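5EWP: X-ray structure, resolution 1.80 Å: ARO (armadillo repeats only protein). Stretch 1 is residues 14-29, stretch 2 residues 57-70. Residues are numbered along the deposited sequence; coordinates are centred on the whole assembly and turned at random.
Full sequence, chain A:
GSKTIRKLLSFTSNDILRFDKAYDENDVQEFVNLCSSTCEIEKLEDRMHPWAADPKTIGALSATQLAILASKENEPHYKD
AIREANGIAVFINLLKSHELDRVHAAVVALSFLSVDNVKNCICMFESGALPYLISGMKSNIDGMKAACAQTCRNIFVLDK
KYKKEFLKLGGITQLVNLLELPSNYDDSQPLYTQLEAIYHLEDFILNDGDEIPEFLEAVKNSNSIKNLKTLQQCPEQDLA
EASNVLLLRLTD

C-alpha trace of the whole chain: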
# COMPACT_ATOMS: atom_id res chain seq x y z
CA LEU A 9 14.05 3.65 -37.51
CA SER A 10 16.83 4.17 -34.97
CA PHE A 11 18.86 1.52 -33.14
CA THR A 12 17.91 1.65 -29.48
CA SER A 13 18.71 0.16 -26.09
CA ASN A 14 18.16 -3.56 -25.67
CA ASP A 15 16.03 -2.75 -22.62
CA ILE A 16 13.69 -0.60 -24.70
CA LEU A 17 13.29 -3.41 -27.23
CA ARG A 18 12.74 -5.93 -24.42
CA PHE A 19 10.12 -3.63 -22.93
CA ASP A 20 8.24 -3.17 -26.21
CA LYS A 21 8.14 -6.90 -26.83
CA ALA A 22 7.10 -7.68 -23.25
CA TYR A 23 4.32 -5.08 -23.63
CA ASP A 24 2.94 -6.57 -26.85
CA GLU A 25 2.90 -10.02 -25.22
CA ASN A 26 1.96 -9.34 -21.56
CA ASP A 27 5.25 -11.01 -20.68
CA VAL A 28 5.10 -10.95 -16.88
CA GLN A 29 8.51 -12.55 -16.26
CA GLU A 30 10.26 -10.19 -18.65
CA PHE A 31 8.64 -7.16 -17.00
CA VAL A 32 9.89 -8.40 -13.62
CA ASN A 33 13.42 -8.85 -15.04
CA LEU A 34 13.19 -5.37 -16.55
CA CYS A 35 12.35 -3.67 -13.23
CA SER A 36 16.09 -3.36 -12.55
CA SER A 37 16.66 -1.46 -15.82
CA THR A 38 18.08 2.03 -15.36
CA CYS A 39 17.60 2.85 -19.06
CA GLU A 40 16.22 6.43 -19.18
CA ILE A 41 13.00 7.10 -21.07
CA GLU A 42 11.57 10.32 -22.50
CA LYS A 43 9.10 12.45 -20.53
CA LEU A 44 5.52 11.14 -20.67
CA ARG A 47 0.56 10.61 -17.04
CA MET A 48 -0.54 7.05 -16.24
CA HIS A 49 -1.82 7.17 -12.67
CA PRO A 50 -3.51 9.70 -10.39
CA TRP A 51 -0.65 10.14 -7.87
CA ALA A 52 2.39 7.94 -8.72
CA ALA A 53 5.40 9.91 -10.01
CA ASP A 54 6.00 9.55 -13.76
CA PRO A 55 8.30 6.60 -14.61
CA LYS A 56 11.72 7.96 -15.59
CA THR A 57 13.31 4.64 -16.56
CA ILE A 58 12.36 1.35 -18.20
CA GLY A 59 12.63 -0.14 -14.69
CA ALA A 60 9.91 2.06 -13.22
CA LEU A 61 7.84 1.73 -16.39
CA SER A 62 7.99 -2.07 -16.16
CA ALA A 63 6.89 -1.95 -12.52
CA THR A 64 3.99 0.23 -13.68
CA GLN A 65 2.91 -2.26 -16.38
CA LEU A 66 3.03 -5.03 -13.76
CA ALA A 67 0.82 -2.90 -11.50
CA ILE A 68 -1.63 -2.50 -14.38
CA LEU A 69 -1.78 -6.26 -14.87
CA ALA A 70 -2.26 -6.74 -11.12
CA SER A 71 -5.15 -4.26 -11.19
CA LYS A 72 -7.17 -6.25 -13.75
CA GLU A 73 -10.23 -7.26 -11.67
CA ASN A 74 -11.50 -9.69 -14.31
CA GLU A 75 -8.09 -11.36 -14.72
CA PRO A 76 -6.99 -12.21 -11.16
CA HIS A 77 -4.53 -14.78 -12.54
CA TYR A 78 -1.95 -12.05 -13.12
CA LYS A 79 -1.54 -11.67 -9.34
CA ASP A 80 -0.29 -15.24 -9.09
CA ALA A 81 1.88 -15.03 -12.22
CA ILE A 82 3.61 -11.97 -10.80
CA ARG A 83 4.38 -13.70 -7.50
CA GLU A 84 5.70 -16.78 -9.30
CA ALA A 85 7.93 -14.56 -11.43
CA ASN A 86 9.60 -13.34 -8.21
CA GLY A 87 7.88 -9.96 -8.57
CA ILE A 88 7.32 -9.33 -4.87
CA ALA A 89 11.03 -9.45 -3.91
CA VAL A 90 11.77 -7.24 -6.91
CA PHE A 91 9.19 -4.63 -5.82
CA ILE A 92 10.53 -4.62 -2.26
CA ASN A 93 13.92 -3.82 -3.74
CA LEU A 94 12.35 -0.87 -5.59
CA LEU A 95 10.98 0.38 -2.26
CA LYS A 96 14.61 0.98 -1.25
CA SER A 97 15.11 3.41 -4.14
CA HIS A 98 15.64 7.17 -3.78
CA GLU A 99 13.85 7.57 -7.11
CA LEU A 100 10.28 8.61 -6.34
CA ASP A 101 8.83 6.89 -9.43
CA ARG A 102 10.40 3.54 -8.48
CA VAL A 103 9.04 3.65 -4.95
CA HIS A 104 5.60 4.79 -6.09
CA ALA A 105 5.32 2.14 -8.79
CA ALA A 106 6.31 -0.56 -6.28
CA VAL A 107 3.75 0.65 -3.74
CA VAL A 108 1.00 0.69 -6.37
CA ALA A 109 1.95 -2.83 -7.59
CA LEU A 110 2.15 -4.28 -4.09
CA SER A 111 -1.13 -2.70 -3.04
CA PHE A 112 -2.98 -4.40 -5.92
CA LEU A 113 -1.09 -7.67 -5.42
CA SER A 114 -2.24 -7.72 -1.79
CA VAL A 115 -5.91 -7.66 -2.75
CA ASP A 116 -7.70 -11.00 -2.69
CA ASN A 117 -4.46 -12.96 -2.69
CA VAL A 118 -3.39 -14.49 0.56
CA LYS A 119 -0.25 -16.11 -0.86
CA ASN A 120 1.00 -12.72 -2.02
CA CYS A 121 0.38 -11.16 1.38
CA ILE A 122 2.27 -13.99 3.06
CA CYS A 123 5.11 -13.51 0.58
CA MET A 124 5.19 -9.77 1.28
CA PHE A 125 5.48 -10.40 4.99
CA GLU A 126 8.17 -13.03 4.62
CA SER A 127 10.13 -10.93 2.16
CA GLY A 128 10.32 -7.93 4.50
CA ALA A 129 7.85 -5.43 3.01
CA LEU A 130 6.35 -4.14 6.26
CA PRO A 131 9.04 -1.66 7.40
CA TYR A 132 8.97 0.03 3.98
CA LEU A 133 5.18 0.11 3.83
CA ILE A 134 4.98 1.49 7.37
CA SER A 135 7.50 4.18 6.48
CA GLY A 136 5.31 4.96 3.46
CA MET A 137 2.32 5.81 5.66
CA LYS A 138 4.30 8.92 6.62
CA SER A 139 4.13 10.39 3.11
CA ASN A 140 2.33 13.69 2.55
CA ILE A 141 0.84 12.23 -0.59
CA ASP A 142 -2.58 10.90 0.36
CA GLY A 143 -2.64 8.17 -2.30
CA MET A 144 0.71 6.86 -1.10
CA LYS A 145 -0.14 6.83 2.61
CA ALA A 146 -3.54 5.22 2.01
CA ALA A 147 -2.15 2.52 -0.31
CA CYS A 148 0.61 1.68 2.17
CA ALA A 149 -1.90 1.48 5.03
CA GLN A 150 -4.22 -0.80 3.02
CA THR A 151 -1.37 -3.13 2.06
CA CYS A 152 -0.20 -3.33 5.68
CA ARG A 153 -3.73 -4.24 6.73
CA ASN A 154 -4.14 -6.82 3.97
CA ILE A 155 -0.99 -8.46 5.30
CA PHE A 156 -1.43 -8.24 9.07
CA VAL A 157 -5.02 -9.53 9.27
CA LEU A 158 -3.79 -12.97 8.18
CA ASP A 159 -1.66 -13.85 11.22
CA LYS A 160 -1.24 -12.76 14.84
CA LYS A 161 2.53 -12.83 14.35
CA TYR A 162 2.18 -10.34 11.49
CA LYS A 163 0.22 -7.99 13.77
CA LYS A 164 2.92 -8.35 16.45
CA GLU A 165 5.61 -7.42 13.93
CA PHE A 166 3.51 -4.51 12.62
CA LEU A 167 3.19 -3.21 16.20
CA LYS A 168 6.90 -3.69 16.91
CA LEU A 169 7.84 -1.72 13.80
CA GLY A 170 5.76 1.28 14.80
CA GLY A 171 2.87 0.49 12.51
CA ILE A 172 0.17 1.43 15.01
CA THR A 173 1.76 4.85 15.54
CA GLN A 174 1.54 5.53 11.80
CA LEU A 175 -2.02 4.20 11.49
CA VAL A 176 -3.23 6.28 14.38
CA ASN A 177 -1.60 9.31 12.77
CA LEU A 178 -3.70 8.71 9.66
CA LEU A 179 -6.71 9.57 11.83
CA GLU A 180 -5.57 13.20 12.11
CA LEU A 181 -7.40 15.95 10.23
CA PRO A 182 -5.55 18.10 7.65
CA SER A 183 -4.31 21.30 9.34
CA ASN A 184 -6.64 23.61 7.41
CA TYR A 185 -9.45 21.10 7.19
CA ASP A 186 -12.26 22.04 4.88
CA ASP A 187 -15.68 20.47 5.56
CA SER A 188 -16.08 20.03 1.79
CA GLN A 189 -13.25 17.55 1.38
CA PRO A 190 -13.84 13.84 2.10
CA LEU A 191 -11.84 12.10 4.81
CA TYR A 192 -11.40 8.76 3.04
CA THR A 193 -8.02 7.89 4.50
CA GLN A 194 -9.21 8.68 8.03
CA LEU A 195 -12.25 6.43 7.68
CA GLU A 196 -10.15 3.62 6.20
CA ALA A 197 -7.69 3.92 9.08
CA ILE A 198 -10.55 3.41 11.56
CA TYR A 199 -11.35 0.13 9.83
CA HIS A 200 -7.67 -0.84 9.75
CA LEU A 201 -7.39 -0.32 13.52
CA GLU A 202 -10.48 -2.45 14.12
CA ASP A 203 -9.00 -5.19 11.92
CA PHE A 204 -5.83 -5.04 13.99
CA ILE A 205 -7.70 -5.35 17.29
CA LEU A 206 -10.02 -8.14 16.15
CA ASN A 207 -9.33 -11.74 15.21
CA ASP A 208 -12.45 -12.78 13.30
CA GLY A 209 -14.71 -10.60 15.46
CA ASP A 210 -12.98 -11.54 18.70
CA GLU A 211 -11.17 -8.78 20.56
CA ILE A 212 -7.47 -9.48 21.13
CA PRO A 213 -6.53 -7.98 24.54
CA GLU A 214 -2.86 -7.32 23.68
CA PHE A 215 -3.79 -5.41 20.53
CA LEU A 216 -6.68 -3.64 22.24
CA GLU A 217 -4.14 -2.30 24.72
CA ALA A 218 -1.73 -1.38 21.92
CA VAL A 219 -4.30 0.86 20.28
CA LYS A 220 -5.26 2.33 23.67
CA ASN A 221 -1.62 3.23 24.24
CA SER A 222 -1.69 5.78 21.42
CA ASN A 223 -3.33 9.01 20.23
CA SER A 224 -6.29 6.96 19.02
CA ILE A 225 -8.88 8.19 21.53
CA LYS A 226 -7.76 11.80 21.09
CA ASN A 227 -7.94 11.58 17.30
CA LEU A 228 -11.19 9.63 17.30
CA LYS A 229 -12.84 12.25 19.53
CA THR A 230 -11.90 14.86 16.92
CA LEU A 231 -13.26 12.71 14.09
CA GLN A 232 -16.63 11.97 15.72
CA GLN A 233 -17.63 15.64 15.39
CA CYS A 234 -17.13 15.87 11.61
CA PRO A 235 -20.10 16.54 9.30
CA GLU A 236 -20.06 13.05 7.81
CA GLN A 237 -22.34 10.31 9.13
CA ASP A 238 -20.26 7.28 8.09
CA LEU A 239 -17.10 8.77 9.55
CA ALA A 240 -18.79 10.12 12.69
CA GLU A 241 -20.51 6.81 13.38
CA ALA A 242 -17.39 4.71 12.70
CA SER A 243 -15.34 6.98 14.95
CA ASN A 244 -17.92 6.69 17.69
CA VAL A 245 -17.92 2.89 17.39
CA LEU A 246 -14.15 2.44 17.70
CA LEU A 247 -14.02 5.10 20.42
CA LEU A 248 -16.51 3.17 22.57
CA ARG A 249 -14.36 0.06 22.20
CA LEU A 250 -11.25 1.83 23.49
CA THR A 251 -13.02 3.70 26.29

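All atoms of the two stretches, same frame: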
# COMPACT_ATOMS: atom_id res chain seq x y z
N ASN A 14 18.73 -2.23 -25.79
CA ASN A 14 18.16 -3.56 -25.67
C ASN A 14 16.97 -3.55 -24.72
O ASN A 14 15.97 -4.22 -24.97
CB ASN A 14 19.21 -4.55 -25.16
CG ASN A 14 18.75 -5.98 -25.27
OD1 ASN A 14 18.22 -6.40 -26.30
ND2 ASN A 14 18.93 -6.74 -24.20
N ASP A 15 17.09 -2.78 -23.65
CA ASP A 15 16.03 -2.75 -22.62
C ASP A 15 14.74 -2.16 -23.18
O ASP A 15 13.64 -2.60 -22.81
CB ASP A 15 16.49 -1.97 -21.39
CG ASP A 15 17.52 -2.72 -20.58
OD1 ASP A 15 17.84 -3.86 -20.96
OD2 ASP A 15 17.98 -2.18 -19.55
N ILE A 16 14.86 -1.18 -24.07
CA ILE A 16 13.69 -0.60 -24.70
C ILE A 16 13.03 -1.62 -25.63
O ILE A 16 11.81 -1.74 -25.67
CB ILE A 16 14.04 0.68 -25.48
CG1 ILE A 16 14.39 1.80 -24.49
CG2 ILE A 16 12.87 1.10 -26.38
CD1 ILE A 16 14.77 3.11 -25.16
N LEU A 17 13.85 -2.37 -26.36
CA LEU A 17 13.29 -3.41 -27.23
C LEU A 17 12.63 -4.51 -26.41
O LEU A 17 11.56 -4.98 -26.77
CB LEU A 17 14.37 -3.98 -28.12
CG LEU A 17 14.87 -2.92 -29.11
CD1 LEU A 17 15.88 -3.52 -30.01
CD2 LEU A 17 13.70 -2.39 -29.91
N ARG A 18 13.29 -4.91 -25.32
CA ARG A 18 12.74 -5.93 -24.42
C ARG A 18 11.43 -5.46 -23.84
O ARG A 18 10.47 -6.23 -23.77
CB ARG A 18 13.74 -6.25 -23.31
CG ARG A 18 14.89 -7.13 -23.77
CD ARG A 18 15.95 -7.32 -22.69
NE ARG A 18 15.43 -7.95 -21.48
CZ ARG A 18 16.00 -7.86 -20.28
NH1 ARG A 18 17.12 -7.17 -20.13
NH2 ARG A 18 15.45 -8.47 -19.24
N PHE A 19 11.36 -4.19 -23.45
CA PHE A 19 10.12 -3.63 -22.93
C PHE A 19 9.00 -3.68 -23.96
O PHE A 19 7.87 -4.09 -23.65
CB PHE A 19 10.30 -2.18 -22.45
CG PHE A 19 9.03 -1.60 -21.90
CD1 PHE A 19 8.71 -1.75 -20.55
CD2 PHE A 19 8.13 -0.94 -22.73
CE1 PHE A 19 7.52 -1.24 -20.03
CE2 PHE A 19 6.94 -0.44 -22.23
CZ PHE A 19 6.63 -0.60 -20.88
N ASP A 20 9.28 -3.23 -25.18
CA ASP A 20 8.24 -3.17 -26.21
C ASP A 20 7.69 -4.55 -26.53
O ASP A 20 6.49 -4.72 -26.73
CB ASP A 20 8.78 -2.51 -27.48
CG ASP A 20 9.00 -1.03 -27.30
OD1 ASP A 20 8.44 -0.46 -26.33
OD2 ASP A 20 9.71 -0.42 -28.14
N LYS A 21 8.57 -5.54 -26.55
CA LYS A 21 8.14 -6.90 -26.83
C LYS A 21 7.34 -7.46 -25.65
O LYS A 21 6.30 -8.09 -25.84
CB LYS A 21 9.34 -7.80 -27.14
CG LYS A 21 8.96 -9.22 -27.56
CD LYS A 21 10.18 -10.03 -27.92
CE LYS A 21 9.81 -11.44 -28.37
NZ LYS A 21 9.25 -12.24 -27.25
N ALA A 22 7.82 -7.23 -24.43
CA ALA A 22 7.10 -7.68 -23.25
C ALA A 22 5.69 -7.06 -23.21
O ALA A 22 4.73 -7.72 -22.82
CB ALA A 22 7.88 -7.35 -21.99
N TYR A 23 5.58 -5.80 -23.63
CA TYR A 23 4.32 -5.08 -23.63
C TYR A 23 3.31 -5.70 -24.61
O TYR A 23 2.15 -5.94 -24.26
CB TYR A 23 4.55 -3.61 -23.96
CG TYR A 23 3.30 -2.76 -23.96
CD1 TYR A 23 2.84 -2.16 -22.80
CD2 TYR A 23 2.57 -2.56 -25.13
CE1 TYR A 23 1.70 -1.38 -22.79
CE2 TYR A 23 1.42 -1.78 -25.13
CZ TYR A 23 0.99 -1.20 -23.96
OH TYR A 23 -0.14 -0.42 -23.95
N ASP A 24 3.76 -5.92 -25.84
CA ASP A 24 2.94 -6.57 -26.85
C ASP A 24 2.44 -7.94 -26.40
O ASP A 24 1.36 -8.37 -26.80
CB ASP A 24 3.71 -6.74 -28.17
CG ASP A 24 4.08 -5.41 -28.80
OD1 ASP A 24 3.37 -4.40 -28.57
OD2 ASP A 24 5.09 -5.38 -29.54
N GLU A 25 3.21 -8.63 -25.56
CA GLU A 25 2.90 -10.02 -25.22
C GLU A 25 2.47 -10.27 -23.77
O GLU A 25 2.33 -11.43 -23.37
CB GLU A 25 4.12 -10.89 -25.54
CG GLU A 25 4.57 -10.82 -26.99
CD GLU A 25 5.89 -11.53 -27.26
OE1 GLU A 25 6.49 -12.08 -26.31
OE2 GLU A 25 6.33 -11.54 -28.43
N ASN A 26 2.21 -9.21 -23.00
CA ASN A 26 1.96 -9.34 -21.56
C ASN A 26 2.93 -10.28 -20.87
O ASN A 26 2.54 -11.13 -20.06
CB ASN A 26 0.53 -9.82 -21.29
CG ASN A 26 -0.51 -8.82 -21.71
OD1 ASN A 26 -0.41 -7.63 -21.40
ND2 ASN A 26 -1.53 -9.28 -22.44
N ASP A 27 4.21 -10.14 -21.20
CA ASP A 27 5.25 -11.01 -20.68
C ASP A 27 5.60 -10.61 -19.24
O ASP A 27 6.44 -9.73 -19.01
CB ASP A 27 6.49 -10.95 -21.57
CG ASP A 27 7.47 -12.06 -21.29
OD1 ASP A 27 7.46 -12.63 -20.18
OD2 ASP A 27 8.29 -12.36 -22.18
N VAL A 28 4.93 -11.26 -18.29
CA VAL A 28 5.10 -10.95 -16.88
C VAL A 28 6.55 -11.14 -16.42
O VAL A 28 7.11 -10.25 -15.79
CB VAL A 28 4.16 -11.82 -16.00
CG1 VAL A 28 4.53 -11.70 -14.54
CG2 VAL A 28 2.72 -11.40 -16.22
N GLN A 29 7.15 -12.29 -16.72
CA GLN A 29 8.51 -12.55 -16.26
C GLN A 29 9.51 -11.54 -16.80
O GLN A 29 10.44 -11.12 -16.10
CB GLN A 29 8.97 -13.96 -16.64
CG GLN A 29 10.33 -14.33 -16.06
CD GLN A 29 10.33 -14.39 -14.55
OE1 GLN A 29 9.81 -15.33 -13.95
NE2 GLN A 29 10.90 -13.38 -13.91
N THR A 57 12.49 5.71 -16.00
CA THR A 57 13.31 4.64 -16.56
C THR A 57 12.47 3.45 -16.98
O THR A 57 11.32 3.31 -16.55
CB THR A 57 14.36 4.11 -15.54
OG1 THR A 57 13.69 3.70 -14.35
CG2 THR A 57 15.41 5.18 -15.19
N ILE A 58 13.04 2.58 -17.81
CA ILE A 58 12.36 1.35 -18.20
C ILE A 58 12.01 0.52 -16.95
O ILE A 58 10.96 -0.13 -16.90
CB ILE A 58 13.23 0.53 -19.18
CG1 ILE A 58 13.24 1.21 -20.55
CG2 ILE A 58 12.71 -0.89 -19.33
CD1 ILE A 58 11.89 1.23 -21.22
N GLY A 59 12.87 0.57 -15.95
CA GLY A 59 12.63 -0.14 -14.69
C GLY A 59 11.33 0.28 -14.02
O GLY A 59 10.49 -0.55 -13.68
N ALA A 60 11.15 1.58 -13.83
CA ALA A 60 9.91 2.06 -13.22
C ALA A 60 8.70 1.84 -14.13
O ALA A 60 7.59 1.59 -13.66
CB ALA A 60 10.04 3.53 -12.86
N LEU A 61 8.91 1.94 -15.44
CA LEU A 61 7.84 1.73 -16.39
C LEU A 61 7.35 0.28 -16.38
O LEU A 61 6.16 -0.01 -16.52
CB LEU A 61 8.31 2.12 -17.78
CG LEU A 61 7.23 2.16 -18.87
CD1 LEU A 61 6.15 3.16 -18.53
CD2 LEU A 61 7.91 2.49 -20.19
N SER A 62 8.30 -0.64 -16.21
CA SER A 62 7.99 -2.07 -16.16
C SER A 62 7.20 -2.39 -14.90
O SER A 62 6.23 -3.13 -14.94
CB SER A 62 9.28 -2.88 -16.23
OG SER A 62 9.93 -2.70 -17.49
N ALA A 63 7.63 -1.81 -13.78
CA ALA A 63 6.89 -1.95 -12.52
C ALA A 63 5.46 -1.42 -12.70
O ALA A 63 4.51 -2.01 -12.17
CB ALA A 63 7.61 -1.22 -11.39
N THR A 64 5.32 -0.32 -13.44
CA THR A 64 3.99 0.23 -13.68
C THR A 64 3.12 -0.72 -14.54
O THR A 64 1.95 -0.92 -14.25
CB THR A 64 4.09 1.62 -14.34
OG1 THR A 64 4.89 2.47 -13.51
CG2 THR A 64 2.71 2.22 -14.50
N GLN A 65 3.69 -1.33 -15.57
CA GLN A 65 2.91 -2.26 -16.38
C GLN A 65 2.49 -3.47 -15.55
O GLN A 65 1.39 -4.00 -15.74
CB GLN A 65 3.67 -2.73 -17.61
CG GLN A 65 4.04 -1.59 -18.58
CD GLN A 65 2.84 -0.78 -19.07
OE1 GLN A 65 2.94 0.43 -19.26
NE2 GLN A 65 1.71 -1.45 -19.28
N LEU A 66 3.36 -3.91 -14.65
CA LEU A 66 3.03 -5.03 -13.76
C LEU A 66 1.88 -4.64 -12.83
O LEU A 66 0.96 -5.44 -12.59
CB LEU A 66 4.25 -5.48 -12.96
CG LEU A 66 5.29 -6.26 -13.77
CD1 LEU A 66 6.64 -6.37 -13.05
CD2 LEU A 66 4.76 -7.65 -14.17
N ALA A 67 1.90 -3.40 -12.34
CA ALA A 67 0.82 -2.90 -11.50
C ALA A 67 -0.51 -2.89 -12.27
O ALA A 67 -1.57 -3.20 -11.72
CB ALA A 67 1.15 -1.52 -10.99
N ILE A 68 -0.45 -2.52 -13.54
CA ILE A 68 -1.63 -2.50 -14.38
C ILE A 68 -2.20 -3.91 -14.53
O ILE A 68 -3.41 -4.12 -14.37
CB ILE A 68 -1.31 -1.87 -15.76
CG1 ILE A 68 -1.07 -0.38 -15.58
CG2 ILE A 68 -2.45 -2.11 -16.74
CD1 ILE A 68 -0.48 0.32 -16.82
N LEU A 69 -1.32 -4.88 -14.76
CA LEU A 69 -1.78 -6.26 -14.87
C LEU A 69 -2.38 -6.72 -13.55
O LEU A 69 -3.41 -7.41 -13.54
CB LEU A 69 -0.63 -7.17 -15.30
CG LEU A 69 -0.05 -6.91 -16.69
CD1 LEU A 69 1.10 -7.86 -16.98
CD2 LEU A 69 -1.15 -7.02 -17.75
N ALA A 70 -1.74 -6.36 -12.44
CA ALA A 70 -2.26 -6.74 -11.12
C ALA A 70 -3.61 -6.09 -10.81
O ALA A 70 -4.37 -6.57 -9.96
CB ALA A 70 -1.24 -6.37 -10.02

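The striking feature of this contact is that two nearly parallel helices, their directions only 11° apart, run at a wide spacing, with one aromatic ring, that of Phe 19, set into a hole between them. The axes of helices 14-25 and 58-70 come no closer than 10.9 Å, which leaves room for a large ring, and Phe 19 has more of its surface covered than any other residue of the contact.

Phe 19 points its CA-to-CB bond toward the second helix and, with chi1 at t, sits as a knob in a hole formed by Ile 58, Leu 61, Ser 62 and Gln 65. These four residues are spaced as i, i+3, i+4 and i+7, so they lie along one side of their helix. Over one face of the ring lies Leu 61, whose CD2 is 3.8 Å from the centroid of the Phe 19 ring and 26° off the normal, a CH-pi contact; the same CD2 approaches Phe 19 CZ to 3.4 Å. Ser 62 OG meets the ring edge, 3.4 Å from Phe 19 CD1. A hydroxyl is tolerable in this buried place because it is already satisfied: Ser 62 OG donates to Ile 58 O at 2.8 Å, within its own helix. Ile 58 CD1 touches Phe 19 CB at 4.0 Å, and the aliphatic part of Gln 65 also serves as wall, its CG 3.6 Å from Phe 19 CZ. As is usual for packed helices, no hydrogen bond joins the two stretches.

Around this centre the contacts are smaller in area. Ile 58, branched and apolar, also meets Ile 16, CG1 to CG1 at 4.1 Å, and its CG2 lies 4.0 Å from Asp 15 O. One turn beyond Phe 19, Tyr 23 starts sideways but brings its ring nearer, so that Gln 65 NE2 lies at the ring edge, 3.5 Å from Tyr 23 CE1. A tyrosine suits this exposed margin, since its ring edge can pack against Gln 65 and its hydroxyl makes the side chain more tolerant of water than phenylalanine would be.

The first helix then ends in a Schellman motif. Asn 26 takes positive phi (44°), a conformation asparagine tolerates better than most residues, and Asp 27 N bonds back to Ala 22 O at 3.0 Å. Asp 27 in turn caps the next helix, a common role for its short carboxylate. Beyond the turn, Val 28 restores apolar contact: its CG1 lies 4.1 Å from Leu 66 CD2 and its CG2 4.0 Å from Leu 69 CD1. Leu 69 also touches the turn itself, its CD2 3.8 Å from Asn 26 OD1. Thus the second helix packs against both the first helix and the start of the one that follows.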